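Local coordinates for protein homoserine kinase (Cytophaga hutchinsonii, PDB 4P52) that probably phosphorylates the side-chain hydroxyl of L-homoserine with ATP, as a GHMP-family kinase acting in threonine biosynthesis, at residues A[212-225]-A[249-261]. Numbering follows the deposited sequence.
Sequences ILPKQIALSQAVAQ and QDHIVEPARSVLI
The side-chain amide of Gln225 bonds with both of its ends to the turn at Asp250 and His251. Its OE1 takes His251 N at 3.1 Å, in the carbonyl plane and on a lone pair, while NE2 donates to Asp250 OD1 at 3.0 Å; together these bonds probably fix the rotation of the amide. With CG anti to the backbone N (chi1 -166°), a bend at chi2 brings the Gln225 amide up to the turn. Asp250 OD1 is the shared acceptor: NE2 comes from above the carboxylate plane, and Ile252 N and Val253 N also bond to it, capping helix 253-257. Asp250 OD2 accepts a further bond from Glu254 N at 2.9 Å. Replacing Asp250 by an alanine removes both carboxylate oxygens and would probably leave these three N-H groups without acceptors and Gln225 NE2 with little more than its weak bond to Cys40 O. The contact joins the start of helix 219-237, with strand 216-218 and the loop leading into it, to the turn and helix 253-257, which falls within the GHMP kinase C-terminal family region; Ile217 lies in a strand that continues a sheet into the second subunit. Ile252 CD1 meets Ile217 CD1 at 3.8 Å, the two side chains crossing nearly at right angles. Leu213 CD2 lies over one face of the Arg257 guanidinium, 3.7 Å from NE, whose hydrogen goes to Ala209 O. Beyond it, Ile212 CD1 packs 3.6 Å from Val259 CG2.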
loop_
_atom_site.group_PDB
_atom_site.type_symbol
_atom_site.label_atom_id
_atom_site.label_comp_id
_atom_site.label_asym_id
_atom_site.label_seq_id
_atom_site.Cartn_x
_atom_site.Cartn_y
_atom_site.Cartn_z
ATOM N N ILE A 212 22.995 6.174 5.315
ATOM C CA ILE A 212 22.380 6.880 6.419
ATOM C C ILE A 212 21.002 6.302 6.810
ATOM O O ILE A 212 20.518 6.568 7.892
ATOM C CB ILE A 212 22.327 8.375 6.128
ATOM C CG1 ILE A 212 22.190 9.167 7.418
ATOM C CG2 ILE A 212 21.223 8.654 5.129
ATOM C CD1 ILE A 212 22.236 10.666 7.218
ATOM N N LEU A 213 20.395 5.510 5.931
ATOM C CA LEU A 213 19.140 4.817 6.272
ATOM C C LEU A 213 19.316 3.905 7.471
ATOM O O LEU A 213 20.379 3.316 7.613
ATOM C CB LEU A 213 18.626 3.985 5.108
ATOM C CG LEU A 213 18.472 4.693 3.770
ATOM C CD1 LEU A 213 18.241 3.653 2.690
ATOM C CD2 LEU A 213 17.386 5.758 3.795
ATOM N N PRO A 214 18.284 3.796 8.341
ATOM C CA PRO A 214 18.337 2.811 9.442
ATOM C C PRO A 214 18.373 1.386 8.896
ATOM O O PRO A 214 17.834 1.125 7.805
ATOM C CB PRO A 214 17.012 3.036 10.197
ATOM C CG PRO A 214 16.122 3.727 9.217
ATOM C CD PRO A 214 17.007 4.540 8.321
ATOM N N LYS A 215 19.019 0.479 9.620
ATOM C CA LYS A 215 19.024 -0.920 9.223
ATOM C C LYS A 215 17.784 -1.607 9.744
ATOM O O LYS A 215 17.264 -2.518 9.101
ATOM C CB LYS A 215 20.272 -1.626 9.735
ATOM C CG LYS A 215 21.534 -1.209 9.005
ATOM C CD LYS A 215 22.769 -1.592 9.805
ATOM C CE LYS A 215 24.022 -0.956 9.220
ATOM N NZ LYS A 215 25.161 -1.106 10.169
ATOM N N GLN A 216 17.343 -1.159 10.918
ATOM C CA GLN A 216 16.191 -1.683 11.636
ATOM C C GLN A 216 15.210 -0.548 11.864
ATOM O O GLN A 216 15.624 0.576 12.151
ATOM C CB GLN A 216 16.611 -2.185 13.017
ATOM C CG GLN A 216 17.563 -3.363 13.030
ATOM C CD GLN A 216 16.892 -4.639 12.565
ATOM O OE1 GLN A 216 17.094 -5.079 11.422
ATOM N NE2 GLN A 216 16.065 -5.226 13.431
ATOM N N ILE A 217 13.914 -0.830 11.774
ATOM C CA ILE A 217 12.908 0.163 12.144
ATOM C C ILE A 217 11.868 -0.451 13.066
ATOM O O ILE A 217 11.659 -1.653 13.054
ATOM C CB ILE A 217 12.206 0.732 10.907
ATOM C CG1 ILE A 217 11.469 -0.382 10.164
ATOM C CG2 ILE A 217 13.217 1.415 9.974
ATOM C CD1 ILE A 217 10.610 0.168 9.062
ATOM N N ALA A 218 11.201 0.373 13.859
ATOM C CA ALA A 218 10.177 -0.143 14.772
ATOM C C ALA A 218 8.951 -0.653 13.964
ATOM O O ALA A 218 8.587 -0.077 12.925
ATOM C CB ALA A 218 9.774 0.932 15.767
ATOM N N LEU A 219 8.307 -1.711 14.450
ATOM C CA LEU A 219 7.137 -2.269 13.775
ATOM C C LEU A 219 6.054 -1.205 13.572
ATOM O O LEU A 219 5.548 -1.038 12.460
ATOM C CB LEU A 219 6.583 -3.456 14.561
ATOM C CG LEU A 219 5.459 -4.274 13.908
ATOM C CD1 LEU A 219 5.760 -4.745 12.483
ATOM C CD2 LEU A 219 5.105 -5.441 14.816
ATOM N N SER A 220 5.737 -0.476 14.643
ATOM C CA SER A 220 4.727 0.585 14.611
ATOM C C SER A 220 5.040 1.694 13.613
ATOM O O SER A 220 4.112 2.277 13.058
ATOM C CB SER A 220 4.528 1.191 15.995
ATOM O OG SER A 220 5.624 2.035 16.304
ATOM N N GLN A 221 6.327 1.984 13.384
ATOM C CA GLN A 221 6.733 2.893 12.317
ATOM C C GLN A 221 6.477 2.271 10.948
ATOM O O GLN A 221 6.029 2.958 10.022
ATOM C CB GLN A 221 8.217 3.280 12.421
ATOM C CG GLN A 221 8.584 4.359 13.430
ATOM C CD GLN A 221 7.754 5.641 13.291
ATOM O OE1 GLN A 221 6.623 5.725 13.794
ATOM N NE2 GLN A 221 8.318 6.648 12.623
ATOM N N ALA A 222 6.787 0.985 10.797
ATOM C CA ALA A 222 6.541 0.327 9.524
ATOM C C ALA A 222 5.027 0.318 9.186
ATOM O O ALA A 222 4.629 0.592 8.046
ATOM C CB ALA A 222 7.123 -1.081 9.516
ATOM N N VAL A 223 4.200 0.039 10.198
ATOM C CA VAL A 223 2.749 -0.026 10.042
ATOM C C VAL A 223 2.245 1.333 9.599
ATOM O O VAL A 223 1.486 1.428 8.630
ATOM C CB VAL A 223 2.060 -0.427 11.355
ATOM C CG1 VAL A 223 0.576 -0.068 11.340
ATOM C CG2 VAL A 223 2.274 -1.912 11.617
ATOM N N ALA A 224 2.679 2.384 10.297
ATOM C CA ALA A 224 2.335 3.739 9.892
ATOM C C ALA A 224 2.659 3.944 8.411
ATOM O O ALA A 224 1.857 4.531 7.664
ATOM C CB ALA A 224 3.062 4.761 10.759
ATOM N N GLN A 225 3.813 3.438 7.970
ATOM C CA GLN A 225 4.234 3.658 6.579
ATOM C C GLN A 225 3.391 2.835 5.595
ATOM O O GLN A 225 2.973 3.336 4.542
ATOM C CB GLN A 225 5.724 3.368 6.398
ATOM C CG GLN A 225 6.292 3.888 5.091
ATOM C CD GLN A 225 7.078 5.177 5.238
ATOM O OE1 GLN A 225 6.889 5.958 6.192
ATOM N NE2 GLN A 225 7.987 5.408 4.295
ATOM N N GLN A 249 3.133 11.155 3.731
ATOM C CA GLN A 249 3.939 11.350 4.934
ATOM C C GLN A 249 4.965 10.239 4.916
ATOM O O GLN A 249 4.623 9.063 4.700
ATOM C CB GLN A 249 3.117 11.225 6.227
ATOM C CG GLN A 249 1.895 12.113 6.394
ATOM C CD GLN A 249 2.164 13.569 6.044
ATOM O OE1 GLN A 249 3.228 14.114 6.354
ATOM N NE2 GLN A 249 1.198 14.209 5.382
ATOM N N ASP A 250 6.226 10.593 5.124
ATOM C CA ASP A 250 7.269 9.598 5.170
ATOM C C ASP A 250 7.927 9.719 6.513
ATOM O O ASP A 250 8.565 10.712 6.801
ATOM C CB ASP A 250 8.253 9.814 4.025
ATOM C CG ASP A 250 9.469 8.880 4.093
ATOM O OD1 ASP A 250 9.500 7.904 4.914
ATOM O OD2 ASP A 250 10.412 9.145 3.309
ATOM N N HIS A 251 7.764 8.710 7.348
ATOM C CA HIS A 251 8.300 8.802 8.704
ATOM C C HIS A 251 9.631 8.063 8.914
ATOM O O HIS A 251 10.174 8.055 10.012
ATOM C CB HIS A 251 7.229 8.372 9.718
ATOM C CG HIS A 251 6.122 9.368 9.866
ATOM N ND1 HIS A 251 6.349 10.736 9.873
ATOM C CD2 HIS A 251 4.785 9.205 10.005
ATOM C CE1 HIS A 251 5.198 11.370 10.007
ATOM N NE2 HIS A 251 4.235 10.466 10.091
ATOM N N ILE A 252 10.164 7.473 7.856
ATOM C CA ILE A 252 11.348 6.647 7.986
ATOM C C ILE A 252 12.545 7.205 7.219
ATOM O O ILE A 252 13.596 7.445 7.816
ATOM C CB ILE A 252 11.055 5.191 7.562
ATOM C CG1 ILE A 252 10.150 4.544 8.602
ATOM C CG2 ILE A 252 12.339 4.388 7.393
ATOM C CD1 ILE A 252 9.218 3.514 8.024
ATOM N N VAL A 253 12.372 7.409 5.917
ATOM C CA VAL A 253 13.480 7.686 5.014
ATOM C C VAL A 253 13.803 9.176 4.984
ATOM O O VAL A 253 14.921 9.569 5.277
ATOM C CB VAL A 253 13.200 7.163 3.581
ATOM C CG1 VAL A 253 14.289 7.599 2.607
ATOM C CG2 VAL A 253 13.125 5.651 3.596
ATOM N N GLU A 254 12.823 9.998 4.641
ATOM C CA GLU A 254 13.014 11.447 4.601
ATOM C C GLU A 254 13.625 12.037 5.903
ATOM O O GLU A 254 14.599 12.769 5.814
ATOM C CB GLU A 254 11.711 12.139 4.247
ATOM C CG GLU A 254 11.810 13.642 4.133
ATOM C CD GLU A 254 10.471 14.313 4.424
ATOM O OE1 GLU A 254 9.575 14.291 3.534
ATOM O OE2 GLU A 254 10.325 14.856 5.554
ATOM N N PRO A 255 13.089 11.698 7.105
ATOM C CA PRO A 255 13.764 12.239 8.300
ATOM C C PRO A 255 15.248 11.827 8.414
ATOM O O PRO A 255 16.046 12.606 8.913
ATOM C CB PRO A 255 12.968 11.658 9.481
ATOM C CG PRO A 255 11.761 10.997 8.904
ATOM C CD PRO A 255 11.984 10.773 7.444
ATOM N N ALA A 256 15.612 10.635 7.939
ATOM C CA ALA A 256 17.016 10.220 7.913
ATOM C C ALA A 256 17.854 10.956 6.856
ATOM O O ALA A 256 18.959 11.397 7.161
ATOM C CB ALA A 256 17.142 8.705 7.759
ATOM N N ARG A 257 17.337 11.099 5.634
ATOM C CA ARG A 257 18.089 11.711 4.537
ATOM C C ARG A 257 18.080 13.232 4.481
ATOM O O ARG A 257 18.973 13.850 3.918
ATOM C CB ARG A 257 17.555 11.227 3.218
ATOM C CG ARG A 257 18.040 9.856 2.884
ATOM C CD ARG A 257 17.491 9.438 1.544
ATOM N NE ARG A 257 18.180 8.231 1.128
ATOM C CZ ARG A 257 17.755 7.415 0.184
ATOM N NH1 ARG A 257 16.614 7.653 -0.464
ATOM N NH2 ARG A 257 18.481 6.356 -0.095
ATOM N N SER A 258 17.069 13.844 5.055
ATOM C CA SER A 258 16.893 15.268 4.874
ATOM C C SER A 258 18.064 16.073 5.474
ATOM O O SER A 258 18.312 17.180 5.020
ATOM C CB SER A 258 15.562 15.713 5.469
ATOM O OG SER A 258 15.690 15.752 6.877
ATOM N N VAL A 259 18.768 15.534 6.472
ATOM C CA VAL A 259 19.959 16.190 6.982
ATOM C C VAL A 259 21.041 16.394 5.921
ATOM O O VAL A 259 21.866 17.316 6.062
ATOM C CB VAL A 259 20.606 15.461 8.188
ATOM C CG1 VAL A 259 19.644 15.419 9.365
ATOM C CG2 VAL A 259 21.104 14.061 7.816
ATOM N N LEU A 260 21.052 15.534 4.886
ATOM C CA LEU A 260 22.010 15.637 3.802
ATOM C C LEU A 260 21.649 16.719 2.801
ATOM O O LEU A 260 22.490 17.112 1.996
ATOM C CB LEU A 260 22.107 14.311 3.061
ATOM C CG LEU A 260 22.640 13.131 3.884
ATOM C CD1 LEU A 260 22.572 11.837 3.079
ATOM C CD2 LEU A 260 24.048 13.379 4.432
ATOM N N ILE A 261 20.413 17.204 2.809
ATOM C CA ILE A 261 20.012 18.141 1.770
ATOM C C ILE A 261 19.908 19.559 2.293
ATOM O O ILE A 261 19.047 19.865 3.121
ATOM C CB ILE A 261 18.677 17.733 1.112
ATOM C CG1 ILE A 261 18.809 16.345 0.479
ATOM C CG2 ILE A 261 18.212 18.807 0.129
ATOM C CD1 ILE A 261 17.483 15.702 0.107
#